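Local coordinates for protease (Actinomadura keratinilytica, PDB 8C4X), which probably acts as the inhibitory I9-type propeptide domain of a subtilisin-family protease, the whole protein being a likely serine endopeptidase, at residues Ala53-Asp57 against Asp58-Lys62. Sequence-based numbering, arbitrary orientation.
Sequences AKLTD and DQLSK. Unlike the reference sequence in segment 58-62: D58 (reference Ala), S61 (reference Ala).
T56 and Q59 form a capping box where the chain turns from strand 50-54 into helix 57-64. The Q59 side chain runs back from the helix toward the strand. Its CB lies 3.5 Å from T56 OG1, with L55 CB also close by. CG stands anti to the carbonyl carbon (chi1 -78°), which sends the chain back toward the strand. On the way CG passes T56 OG1 at 3.4 Å. The extended chain then carries CD to the tip, where OE1 takes the backbone N-H of T56 at 3.0 Å, in the carbonyl plane on a lone pair and close to straight (160°). OE1 also lies 3.4 Å from L55 CA, and a water lies within hydrogen-bonding distance of it. The return bond runs from Q59 N to T56 OG1 (3.2 Å) and is nearly straight; with chi1 at 66°, OG1 sits between its own backbone N and carbonyl carbon, facing the first turn. An alanine in place of Q59 would probably leave the T56 N-H without its acceptor and the cap with only its hydroxyl half. On the side facing the sheet, L55 CD1 meets L60 CD1 at 4.2 Å, while L60 N bonds T56 O as the first turn closes. In this I9 domain the helix packs against a face of the sheet: L55 and L60 both lean on Y19 of strand 18-23, and L55 and Q59 touch I38 in the loop between helix 29-36 and strand 42-44.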
# COMPACT_ATOMS: atom_id res chain seq x y z
N ALA B 53 2.86 4.34 2.13
CA ALA B 53 2.54 4.90 3.43
C ALA B 53 3.06 3.98 4.52
O ALA B 53 3.26 2.78 4.32
CB ALA B 53 1.03 5.09 3.60
N LYS B 54 3.28 4.58 5.69
CA LYS B 54 3.42 3.81 6.91
C LYS B 54 2.03 3.37 7.35
O LYS B 54 1.09 4.17 7.32
CB LYS B 54 4.09 4.64 8.00
CG LYS B 54 5.58 4.87 7.74
CD LYS B 54 6.34 5.09 9.03
CE LYS B 54 7.82 5.34 8.75
NZ LYS B 54 8.52 4.14 8.20
N LEU B 55 1.89 2.11 7.73
CA LEU B 55 0.62 1.57 8.21
C LEU B 55 0.87 0.78 9.48
O LEU B 55 1.75 -0.08 9.51
CB LEU B 55 -0.03 0.67 7.15
CG LEU B 55 -0.34 1.31 5.80
CD1 LEU B 55 -0.88 0.25 4.84
CD2 LEU B 55 -1.33 2.46 5.95
N THR B 56 0.10 1.08 10.52
CA THR B 56 0.09 0.21 11.68
C THR B 56 -0.48 -1.15 11.30
O THR B 56 -1.12 -1.32 10.26
CB THR B 56 -0.72 0.83 12.82
OG1 THR B 56 -2.10 0.89 12.44
CG2 THR B 56 -0.23 2.23 13.12
N ASP B 57 -0.24 -2.15 12.16
CA ASP B 57 -0.77 -3.48 11.90
C ASP B 57 -2.29 -3.44 11.72
O ASP B 57 -2.84 -4.16 10.88
CB ASP B 57 -0.38 -4.44 13.02
CG ASP B 57 1.08 -4.83 12.95
OD1 ASP B 57 1.64 -4.84 11.84
OD2 ASP B 57 1.66 -5.12 14.02
N ASP B 58 -2.97 -2.60 12.50
CA ASP B 58 -4.42 -2.52 12.41
C ASP B 58 -4.85 -1.85 11.10
O ASP B 58 -5.79 -2.32 10.45
CB ASP B 58 -4.98 -1.78 13.62
CG ASP B 58 -6.49 -1.61 13.55
OD1 ASP B 58 -7.20 -2.63 13.51
OD2 ASP B 58 -6.96 -0.45 13.53
N GLN B 59 -4.19 -0.76 10.72
CA GLN B 59 -4.48 -0.14 9.43
C GLN B 59 -4.30 -1.13 8.29
O GLN B 59 -5.13 -1.20 7.37
CB GLN B 59 -3.56 1.06 9.21
CG GLN B 59 -3.94 2.32 9.93
CD GLN B 59 -2.97 3.44 9.62
OE1 GLN B 59 -1.76 3.30 9.84
NE2 GLN B 59 -3.49 4.54 9.09
N LEU B 60 -3.20 -1.88 8.32
CA LEU B 60 -2.95 -2.87 7.28
C LEU B 60 -4.05 -3.92 7.25
O LEU B 60 -4.52 -4.31 6.18
CB LEU B 60 -1.58 -3.51 7.49
CG LEU B 60 -1.13 -4.58 6.49
CD1 LEU B 60 -0.74 -3.94 5.16
CD2 LEU B 60 0.04 -5.35 7.07
N SER B 61 -4.49 -4.38 8.43
CA SER B 61 -5.58 -5.34 8.48
C SER B 61 -6.82 -4.80 7.78
O SER B 61 -7.42 -5.48 6.94
CB SER B 61 -5.91 -5.68 9.93
OG SER B 61 -5.19 -6.83 10.34
N LYS B 62 -7.21 -3.57 8.11
CA LYS B 62 -8.41 -2.99 7.50
C LYS B 62 -8.22 -2.74 6.02
O LYS B 62 -9.17 -2.88 5.24
CB LYS B 62 -8.79 -1.71 8.23
CG LYS B 62 -9.43 -1.95 9.59
CD LYS B 62 -9.14 -0.82 10.58
CE LYS B 62 -9.79 -1.10 11.93
NZ LYS B 62 -9.93 0.13 12.76
O HOH W 1 0.42 4.87 10.60
O HOH W 2 -2.03 -6.61 9.96